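Fimbrial subunit type 1 (Actinomyces oris, PDB 3UXF) forms the major subunit of type 1 fimbriae, probably building their shaft, on the surface of the Gram-positive bacterium. Local coordinates at residues P39-T44 with W170-H175; G136-S141 with V157-T162; T190-P195 with D429-A434; R199-T204 with A302-A307. All blocks are in the same frame, centred on the assembly; numbering follows the deposited sequence.

Contact 1 of 4, residues P39-T44 with W170-H175; sequences PDAATT and WNYNVH
A parallel pairing of Thr44 with Asn173 joins the first strand of the N-terminal pilin domain, where it emerges from the loop before it, to strand 170-176. The evidence is a pair of backbone bonds that reach to residues on both sides of Asn173: Thr44 N donates to Tyr172 O at 3.0 Å, and Thr44 O accepts from Val174 N at 3.0 Å. The two side chains of the pair add a third bond. Asn173 ND2 meets Thr44 OG1 at 2.7 Å, nearly straight (167°) and within the amide plane. With chi1 at 60°, OG1 of Thr44 sits between its own N and carbonyl carbon, where it also binds a water that donates to Val174 O. Ahead of the strand the contact becomes apolar: Ala41 CB approaches the Tyr172 ring obliquely, 3.3 Å from CE1, while Thr43 CG2 lies at the ring edge, 3.9 Å from CD1. An Asx turn, with Asn173 N bonded to Asn171 OD1 at 3.0 Å, shapes the break in the strand beside Tyr172. The phenol OH is bonded to Asp38 N. Thr43 OG1, for its part, is hydrogen-bonded to Thr133 OG1, and Thr133 with Asp130 binds a calcium ion. In the mixed sheet strand 44-48 runs between strands 125-128 (antiparallel) and 170-176 (parallel), and Val174 packs against Val157 and Leu159 of strand 155-159.

Contact 2 of 4, residues G136-S141 with V157-T162; sequences GAYLVS and VTLPMT
Four backbone hydrogen bonds join Gly136 to Leu159 and Tyr138 to Val157, each pair bonded in both directions. Gly136 N reaches Leu159 O at 2.9 Å, and the return bond from Leu159 N to Gly136 O is almost straight, at 176°. Tyr138 N to Val157 O is the shortest of the four at 2.8 Å, and Val157 N to Tyr138 O completes the second pair. Between them Ala137 and Thr158 form a non-hydrogen-bonded pair, their CA atoms 4.3 Å apart, with Ala137 CA directing a C-H contact to Val157 O. This register and the 148° between the short strand axes identify an antiparallel beta hairpin, strands 136-144 and 155-159, at one side of a four-stranded sheet in the N-terminal pilin domain. Strand 155-159 is the outermost strand here, while strand 136-144 has strand 78-84 as its other neighbour. On the face carrying Tyr138, Val157 and Leu159, the packing is apolar. Leu159 CD2 nears the Tyr138 ring obliquely, 3.7 Å from CE2, the two side chains crossing at about a right angle; the phenol OH is bonded to Glu134 N. A chi1 of 67° swings CG1 of Val157 toward strand 136-144, 3.8 Å from Val140 CG2. On the other face Ala137 and Thr158 meet helix 91-99, Ala137 through Leu97 and Thr158 through Trp94 and Leu97. Thr158 OG1 donates to Pro160 O at 2.9 Å, spanning the cis peptide bond before Pro160 where the chain leaves the strand.

Contact 3 of 4, residues T190-P195 with D429-A434; sequences TDKPAP and DYVNGA
A type I turn from Asp191 to Ala194, closed by Ala194 N to Asp191 O, sits against a type I' turn from Val431 to Ala434, with Asn432 and Gly433 at its corners. The second is the tight end of the two-stranded hairpin 430-431 and 434-435, so the contact joins the loop between strands 185-190 and 201-208 to a hairpin of the prealbumin-like domain. Asn432 carries most of it. Its OD1 accepts two backbone N-H groups, Asp191 N at 2.9 Å, arriving nearly along the C=O axis, and Lys192 N at 3.0 Å, tilted 33° from the amide's carbonyl plane. In return Asp191 OD1 takes Asn432 N at 2.7 Å, met on the syn side and 22° out of the carboxylate plane. The side chain and backbone of each residue are therefore used reciprocally. A chi1 of 53° aims the carboxylate of Asp191 at the hairpin; its other oxygen, OD2, is bonded to Ser351 OG. The apolar part is small: Val431 CG2 lies against Lys192, 3.7 Å from CA and 3.8 Å from CB. Separately, Lys192 CE makes a van der Waals contact with Asn432 ND2 at 3.9 Å. A water ties off the far corner of the hairpin, donating to Asp191 OD2 at 2.6 Å and accepting from Gly433 N at 2.9 Å.

Contact 4 of 4, residues R199-T204 with A302-A307; sequences RDITYT and AKFDAA
The rings of Phe304 and Tyr203 flank the pairing of Ile201 with Ala302. At the edge of the Phe304 ring, near its plane, lies Arg199 O, 3.6 Å from CD2, and Ile201 CD1 approaches the same ring obliquely at 3.9 Å from CE2. The Tyr203 ring has Ile201 CG2 over one face, offset toward the rim, whereas Ala302 CB comes to it obliquely, 3.9 Å from CE2. Ile201 therefore serves both rings: chi1 of -73° turns CG1 and CD1 toward Phe304, while CG2 is the branch beside the tyrosine. Between the backbones, Ile201 N donates to Ala302 O at 3.1 Å and Ala302 N returns to Ile201 O at 2.8 Å. Asp200 OD2 and Lys303 NZ are 3.8 Å apart, at best a long salt bridge whose modelled geometry is doubtful, and a water links Asp200 OD1 to Phe304 N. Leu314 of strand 312-321 packs against Ile201, Tyr203 and Phe304. The Ile201 and Ala302 pair, at the start of strand 201-208 and the end of strand 295-302, is a hydrogen-bonded antiparallel pair, and the hydrophobic side chains around it face strand 312-321 of another sheet, as in a beta sandwich.

From the N terminus, contact 1 closes a loop of more than a hundred residues by bringing strand 170-176 back to the start of strand 44-48, and contact 2, a local hairpin, lies wholly within that span. The two touch where Asn171 N probably bonds to Met161 O, and all four segments belong to the N-terminal pilin domain. Later, and in series, contact 3 ties the loop after strand 185-190 to the prealbumin-like domain. Enclosed by it, contact 4 joins strand 201-208 to the end of strand 295-302. These two meet through Thr190 N and Thr202 O, probably hydrogen-bonded. The centres of contacts 1 and 3 are about 55 Å apart.

Contact 1 of 4, residues P39-T44 with W170-H175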
# COMPACT_ATOMS: atom_id res chain seq x y z
N PRO A 39 35.30 -32.92 9.96
CA PRO A 39 34.75 -32.44 11.23
C PRO A 39 35.38 -31.12 11.67
O PRO A 39 34.72 -30.37 12.40
CB PRO A 39 35.13 -33.54 12.23
CG PRO A 39 35.22 -34.76 11.37
CD PRO A 39 35.89 -34.27 10.11
N ASP A 40 36.61 -30.86 11.25
CA ASP A 40 37.29 -29.66 11.72
C ASP A 40 37.31 -28.54 10.68
O ASP A 40 38.09 -27.58 10.80
CB ASP A 40 38.72 -29.99 12.13
CG ASP A 40 38.77 -30.99 13.28
OD1 ASP A 40 38.02 -30.80 14.27
OD2 ASP A 40 39.53 -31.96 13.16
N ALA A 41 36.46 -28.65 9.66
CA ALA A 41 36.44 -27.66 8.59
C ALA A 41 36.06 -26.30 9.11
O ALA A 41 35.22 -26.19 10.01
CB ALA A 41 35.49 -28.07 7.47
N ALA A 42 36.66 -25.26 8.52
CA ALA A 42 36.16 -23.90 8.72
C ALA A 42 34.82 -23.80 8.02
O ALA A 42 34.61 -24.40 6.97
CB ALA A 42 37.13 -22.86 8.13
N THR A 43 33.92 -23.03 8.63
CA THR A 43 32.59 -22.83 8.04
C THR A 43 32.19 -21.38 8.15
O THR A 43 32.67 -20.66 9.02
CB THR A 43 31.51 -23.64 8.78
OG1 THR A 43 31.59 -23.40 10.18
CG2 THR A 43 31.62 -25.16 8.48
N THR A 44 31.28 -20.95 7.27
CA THR A 44 30.60 -19.66 7.47
C THR A 44 29.15 -19.81 7.05
O THR A 44 28.82 -20.70 6.26
CB THR A 44 31.24 -18.48 6.67
OG1 THR A 44 31.18 -18.77 5.28
CG2 THR A 44 32.73 -18.25 7.06
N TRP A 170 31.20 -30.53 -1.10
CA TRP A 170 30.56 -30.12 0.13
C TRP A 170 30.84 -28.63 0.22
O TRP A 170 31.99 -28.21 0.09
CB TRP A 170 31.18 -30.82 1.34
CG TRP A 170 30.64 -32.19 1.65
CD1 TRP A 170 31.32 -33.37 1.57
CD2 TRP A 170 29.33 -32.51 2.12
NE1 TRP A 170 30.51 -34.41 1.94
CE2 TRP A 170 29.28 -33.91 2.28
CE3 TRP A 170 28.19 -31.76 2.40
CZ2 TRP A 170 28.14 -34.57 2.72
CZ3 TRP A 170 27.05 -32.42 2.84
CH2 TRP A 170 27.04 -33.81 2.99
N ASN A 171 29.81 -27.82 0.43
CA ASN A 171 29.99 -26.38 0.54
C ASN A 171 29.95 -25.96 2.00
O ASN A 171 28.92 -26.07 2.65
CB ASN A 171 28.92 -25.64 -0.27
CG ASN A 171 28.96 -24.14 -0.05
OD1 ASN A 171 29.99 -23.58 0.30
ND2 ASN A 171 27.83 -23.49 -0.27
N TYR A 172 31.09 -25.48 2.51
CA TYR A 172 31.19 -25.11 3.92
C TYR A 172 30.92 -23.63 4.17
O TYR A 172 30.90 -23.18 5.31
CB TYR A 172 32.57 -25.49 4.47
CG TYR A 172 32.84 -26.97 4.53
CD1 TYR A 172 32.62 -27.69 5.69
CD2 TYR A 172 33.31 -27.65 3.42
CE1 TYR A 172 32.87 -29.05 5.75
CE2 TYR A 172 33.56 -29.01 3.47
CZ TYR A 172 33.34 -29.70 4.64
OH TYR A 172 33.58 -31.05 4.69
N ASN A 173 30.73 -22.87 3.10
CA ASN A 173 30.43 -21.44 3.21
C ASN A 173 29.07 -21.21 2.60
O ASN A 173 28.94 -20.91 1.42
CB ASN A 173 31.50 -20.63 2.49
CG ASN A 173 32.89 -20.86 3.07
OD1 ASN A 173 33.74 -21.48 2.44
ND2 ASN A 173 33.10 -20.37 4.28
N VAL A 174 28.04 -21.42 3.42
CA VAL A 174 26.67 -21.41 2.95
C VAL A 174 26.03 -20.03 2.95
O VAL A 174 26.19 -19.26 3.89
CB VAL A 174 25.81 -22.39 3.77
CG1 VAL A 174 24.37 -22.35 3.32
CG2 VAL A 174 26.38 -23.79 3.67
N HIS A 175 25.31 -19.74 1.88
CA HIS A 175 24.58 -18.49 1.74
C HIS A 175 23.10 -18.82 1.67
O HIS A 175 22.69 -19.69 0.91
CB HIS A 175 25.00 -17.76 0.47
CG HIS A 175 26.37 -17.16 0.56
ND1 HIS A 175 26.58 -15.80 0.71
CD2 HIS A 175 27.60 -17.73 0.52
CE1 HIS A 175 27.88 -15.57 0.76
NE2 HIS A 175 28.52 -16.71 0.65
O HOH W 1 28.84 -18.03 3.89

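Contact 2 of 4, residues G136-S141 with V157-T162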
# COMPACT_ATOMS: atom_id res chain seq x y z
N GLY A 136 27.68 -28.72 11.40
CA GLY A 136 26.46 -29.12 12.06
C GLY A 136 25.23 -28.45 11.49
O GLY A 136 25.31 -27.74 10.50
N ALA A 137 24.09 -28.69 12.12
CA ALA A 137 22.84 -28.11 11.67
C ALA A 137 22.42 -26.98 12.60
O ALA A 137 22.63 -27.04 13.81
CB ALA A 137 21.75 -29.17 11.60
N TYR A 138 21.83 -25.94 12.03
CA TYR A 138 21.41 -24.78 12.80
C TYR A 138 19.99 -24.35 12.50
O TYR A 138 19.55 -24.38 11.36
CB TYR A 138 22.33 -23.59 12.52
CG TYR A 138 23.73 -23.74 13.07
CD1 TYR A 138 24.08 -23.16 14.27
CD2 TYR A 138 24.69 -24.47 12.38
CE1 TYR A 138 25.35 -23.29 14.78
CE2 TYR A 138 25.96 -24.61 12.88
CZ TYR A 138 26.29 -24.02 14.08
OH TYR A 138 27.56 -24.16 14.58
N LEU A 139 19.29 -23.94 13.55
CA LEU A 139 17.97 -23.35 13.41
C LEU A 139 18.22 -21.85 13.35
O LEU A 139 18.84 -21.29 14.25
CB LEU A 139 17.09 -23.70 14.60
CG LEU A 139 15.65 -23.20 14.55
CD1 LEU A 139 14.94 -23.76 13.34
CD2 LEU A 139 14.92 -23.59 15.83
N VAL A 140 17.76 -21.22 12.29
CA VAL A 140 18.00 -19.79 12.08
C VAL A 140 16.71 -19.02 12.25
O VAL A 140 15.71 -19.33 11.58
CB VAL A 140 18.58 -19.53 10.69
CG1 VAL A 140 18.94 -18.04 10.51
CG2 VAL A 140 19.80 -20.45 10.45
N SER A 141 16.73 -18.03 13.12
CA SER A 141 15.51 -17.26 13.40
C SER A 141 15.80 -15.77 13.42
O SER A 141 16.81 -15.30 13.96
CB SER A 141 14.93 -17.73 14.73
OG SER A 141 13.73 -17.01 15.02
N VAL A 157 19.44 -24.91 8.47
CA VAL A 157 20.51 -24.98 7.49
C VAL A 157 21.56 -25.97 7.99
O VAL A 157 21.70 -26.16 9.21
CB VAL A 157 21.11 -23.59 7.28
CG1 VAL A 157 21.83 -23.08 8.53
CG2 VAL A 157 21.99 -23.55 6.05
N THR A 158 22.27 -26.62 7.07
CA THR A 158 23.39 -27.45 7.45
C THR A 158 24.70 -26.81 6.97
O THR A 158 24.73 -26.24 5.87
CB THR A 158 23.29 -28.89 6.88
OG1 THR A 158 23.28 -28.92 5.45
CG2 THR A 158 22.01 -29.56 7.35
N LEU A 159 25.74 -26.92 7.78
CA LEU A 159 27.10 -26.57 7.36
C LEU A 159 27.89 -27.85 7.48
O LEU A 159 28.08 -28.35 8.59
CB LEU A 159 27.70 -25.60 8.36
CG LEU A 159 27.39 -24.10 8.29
CD1 LEU A 159 26.33 -23.58 7.26
CD2 LEU A 159 27.39 -23.39 9.67
N PRO A 160 28.37 -28.41 6.36
CA PRO A 160 28.21 -27.95 4.97
C PRO A 160 26.88 -28.40 4.37
O PRO A 160 26.09 -29.12 5.01
CB PRO A 160 29.35 -28.67 4.25
CG PRO A 160 29.45 -30.01 5.00
CD PRO A 160 29.13 -29.68 6.44
N MET A 161 26.65 -27.96 3.13
CA MET A 161 25.57 -28.43 2.28
C MET A 161 26.25 -29.08 1.11
O MET A 161 27.36 -28.69 0.76
CB MET A 161 24.80 -27.23 1.69
CG MET A 161 23.78 -26.65 2.62
SD MET A 161 22.93 -25.33 1.74
CE MET A 161 22.09 -26.30 0.50
N THR A 162 25.56 -30.02 0.48
CA THR A 162 26.04 -30.59 -0.77
C THR A 162 25.67 -29.58 -1.85
O THR A 162 24.51 -29.20 -1.97
CB THR A 162 25.39 -31.94 -1.07
OG1 THR A 162 25.85 -32.91 -0.12
CG2 THR A 162 25.74 -32.41 -2.47

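Contact 3 of 4, residues T190-P195 with D429-A434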
# COMPACT_ATOMS: atom_id res chain seq x y z
N THR A 190 -9.81 4.33 -4.78
CA THR A 190 -10.68 4.42 -5.93
C THR A 190 -11.27 5.81 -5.93
O THR A 190 -12.08 6.12 -5.05
CB THR A 190 -11.82 3.38 -5.85
OG1 THR A 190 -11.26 2.06 -5.75
CG2 THR A 190 -12.69 3.45 -7.11
N ASP A 191 -10.83 6.65 -6.86
CA ASP A 191 -11.37 8.00 -6.97
C ASP A 191 -11.78 8.32 -8.37
O ASP A 191 -12.11 9.45 -8.67
CB ASP A 191 -10.35 9.02 -6.46
CG ASP A 191 -8.99 8.87 -7.12
OD1 ASP A 191 -8.97 8.31 -8.22
OD2 ASP A 191 -7.96 9.24 -6.53
N LYS A 192 -11.81 7.30 -9.24
CA LYS A 192 -12.47 7.52 -10.54
C LYS A 192 -13.93 8.06 -10.40
O LYS A 192 -14.34 8.92 -11.18
CB LYS A 192 -12.43 6.23 -11.39
CG LYS A 192 -12.93 6.44 -12.83
CD LYS A 192 -12.84 5.14 -13.64
CE LYS A 192 -11.42 4.79 -13.95
NZ LYS A 192 -11.28 3.54 -14.80
N PRO A 193 -14.69 7.60 -9.40
CA PRO A 193 -16.03 8.17 -9.16
C PRO A 193 -16.04 9.55 -8.56
O PRO A 193 -17.14 10.08 -8.36
CB PRO A 193 -16.66 7.19 -8.17
CG PRO A 193 -15.91 5.92 -8.36
CD PRO A 193 -14.49 6.35 -8.64
N ALA A 194 -14.88 10.13 -8.29
CA ALA A 194 -14.82 11.43 -7.62
C ALA A 194 -14.02 12.47 -8.42
O ALA A 194 -13.08 13.09 -7.91
CB ALA A 194 -14.23 11.24 -6.19
N PRO A 195 -14.45 12.77 -9.65
CA PRO A 195 -13.76 13.83 -10.40
C PRO A 195 -13.92 15.19 -9.70
O PRO A 195 -12.97 15.97 -9.65
CB PRO A 195 -14.48 13.82 -11.76
CG PRO A 195 -15.86 13.18 -11.48
CD PRO A 195 -15.56 12.15 -10.40
N ASP A 429 -5.09 12.71 -15.72
CA ASP A 429 -3.99 11.77 -15.93
C ASP A 429 -3.46 11.11 -14.66
O ASP A 429 -2.37 10.55 -14.66
CB ASP A 429 -2.84 12.45 -16.69
CG ASP A 429 -2.21 13.58 -15.90
OD1 ASP A 429 -2.77 13.97 -14.86
OD2 ASP A 429 -1.15 14.07 -16.33
N TYR A 430 -4.22 11.19 -13.58
CA TYR A 430 -3.84 10.53 -12.33
C TYR A 430 -5.13 10.12 -11.65
O TYR A 430 -5.90 10.96 -11.19
CB TYR A 430 -3.02 11.46 -11.44
CG TYR A 430 -2.12 10.73 -10.46
CD1 TYR A 430 -0.75 10.65 -10.66
CD2 TYR A 430 -2.64 10.13 -9.32
CE1 TYR A 430 0.07 10.00 -9.77
CE2 TYR A 430 -1.83 9.48 -8.42
CZ TYR A 430 -0.47 9.41 -8.65
OH TYR A 430 0.34 8.76 -7.76
N VAL A 431 -5.37 8.82 -11.62
CA VAL A 431 -6.62 8.30 -11.09
C VAL A 431 -6.40 6.95 -10.43
O VAL A 431 -5.52 6.20 -10.82
CB VAL A 431 -7.66 8.17 -12.21
CG1 VAL A 431 -7.17 7.21 -13.28
CG2 VAL A 431 -9.00 7.74 -11.66
N ASN A 432 -7.22 6.66 -9.42
CA ASN A 432 -7.12 5.40 -8.71
C ASN A 432 -5.72 5.10 -8.20
O ASN A 432 -5.32 3.94 -8.11
CB ASN A 432 -7.66 4.25 -9.57
CG ASN A 432 -9.17 4.31 -9.75
OD1 ASN A 432 -9.86 5.02 -9.03
ND2 ASN A 432 -9.68 3.55 -10.71
N GLY A 433 -4.97 6.14 -7.86
CA GLY A 433 -3.71 5.98 -7.18
C GLY A 433 -2.53 5.79 -8.09
O GLY A 433 -1.44 5.50 -7.59
N ALA A 434 -2.74 5.98 -9.39
CA ALA A 434 -1.62 5.84 -10.32
C ALA A 434 -1.70 6.84 -11.43
O ALA A 434 -2.77 7.22 -11.89
CB ALA A 434 -1.61 4.45 -10.86
O HOH W 2 -5.61 8.94 -7.57

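Contact 4 of 4, residues R199-T204 with A302-A307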
# COMPACT_ATOMS: atom_id res chain seq x y z
N ARG A 199 -16.58 14.63 -3.41
CA ARG A 199 -17.28 13.37 -3.62
C ARG A 199 -16.54 12.24 -2.88
O ARG A 199 -15.34 12.32 -2.60
CB ARG A 199 -17.33 13.05 -5.12
CG ARG A 199 -17.93 14.18 -5.98
CD ARG A 199 -19.29 14.60 -5.47
NE ARG A 199 -20.32 13.66 -5.94
CZ ARG A 199 -21.63 13.79 -5.69
NH1 ARG A 199 -22.08 14.82 -4.99
NH2 ARG A 199 -22.48 12.88 -6.15
N ASP A 200 -17.28 11.18 -2.60
CA ASP A 200 -16.78 10.06 -1.82
C ASP A 200 -15.55 9.42 -2.47
O ASP A 200 -15.54 9.21 -3.69
CB ASP A 200 -17.86 9.00 -1.74
CG ASP A 200 -19.10 9.45 -0.94
OD1 ASP A 200 -19.04 10.50 -0.26
OD2 ASP A 200 -20.14 8.76 -1.04
N ILE A 201 -14.58 9.04 -1.65
CA ILE A 201 -13.41 8.31 -2.16
C ILE A 201 -13.34 7.00 -1.38
O ILE A 201 -13.60 6.98 -0.19
CB ILE A 201 -12.13 9.16 -1.99
CG1 ILE A 201 -12.14 10.31 -3.04
CG2 ILE A 201 -10.84 8.30 -2.09
CD1 ILE A 201 -10.99 11.32 -2.89
N THR A 202 -12.96 5.89 -2.02
CA THR A 202 -12.91 4.62 -1.32
C THR A 202 -11.46 4.15 -1.17
O THR A 202 -10.70 4.17 -2.14
CB THR A 202 -13.63 3.51 -2.10
OG1 THR A 202 -14.98 3.92 -2.42
CG2 THR A 202 -13.69 2.23 -1.27
N TYR A 203 -11.09 3.76 0.04
CA TYR A 203 -9.77 3.17 0.26
C TYR A 203 -9.87 1.68 0.55
O TYR A 203 -10.80 1.23 1.23
CB TYR A 203 -9.09 3.84 1.45
CG TYR A 203 -8.68 5.28 1.20
CD1 TYR A 203 -7.82 5.61 0.17
CD2 TYR A 203 -9.15 6.30 2.02
CE1 TYR A 203 -7.41 6.90 -0.05
CE2 TYR A 203 -8.74 7.62 1.81
CZ TYR A 203 -7.89 7.92 0.78
OH TYR A 203 -7.48 9.23 0.57
N THR A 204 -8.95 0.89 -0.02
CA THR A 204 -8.98 -0.55 0.18
C THR A 204 -7.62 -0.96 0.66
O THR A 204 -6.61 -0.69 -0.01
CB THR A 204 -9.33 -1.31 -1.11
OG1 THR A 204 -10.54 -0.78 -1.69
CG2 THR A 204 -9.46 -2.83 -0.83
N ALA A 302 -14.22 7.13 2.56
CA ALA A 302 -13.82 8.45 3.00
C ALA A 302 -14.81 9.50 2.52
O ALA A 302 -15.15 9.54 1.35
CB ALA A 302 -12.43 8.78 2.49
N LYS A 303 -15.26 10.34 3.44
CA LYS A 303 -16.24 11.36 3.12
C LYS A 303 -15.69 12.70 3.51
O LYS A 303 -14.85 12.80 4.42
CB LYS A 303 -17.47 11.12 3.99
CG LYS A 303 -18.18 9.78 3.78
CD LYS A 303 -18.94 9.72 2.51
CE LYS A 303 -19.93 8.53 2.50
NZ LYS A 303 -19.35 7.14 2.33
N PHE A 304 -16.19 13.75 2.85
CA PHE A 304 -15.68 15.10 3.03
C PHE A 304 -16.84 16.08 3.18
O PHE A 304 -17.93 15.83 2.71
CB PHE A 304 -14.89 15.54 1.78
CG PHE A 304 -13.77 14.57 1.41
CD1 PHE A 304 -12.55 14.67 2.02
CD2 PHE A 304 -14.01 13.60 0.45
CE1 PHE A 304 -11.52 13.76 1.69
CE2 PHE A 304 -12.98 12.69 0.12
CZ PHE A 304 -11.76 12.78 0.74
N ASP A 305 -16.56 17.24 3.76
CA ASP A 305 -17.48 18.36 3.54
C ASP A 305 -17.37 18.71 2.06
O ASP A 305 -16.26 18.69 1.50
CB ASP A 305 -17.05 19.56 4.37
CG ASP A 305 -17.26 19.35 5.85
OD1 ASP A 305 -18.28 18.70 6.21
OD2 ASP A 305 -16.42 19.83 6.64
N ALA A 306 -18.49 19.07 1.46
CA ALA A 306 -18.49 19.41 0.04
C ALA A 306 -17.45 20.44 -0.32
O ALA A 306 -16.80 20.28 -1.36
CB ALA A 306 -19.88 19.87 -0.41
N ALA A 307 -17.24 21.46 0.50
CA ALA A 307 -16.31 22.51 0.11
C ALA A 307 -14.88 22.28 0.56
O ALA A 307 -14.09 23.22 0.61
CB ALA A 307 -16.81 23.88 0.61
O HOH W 3 -17.82 12.90 0.52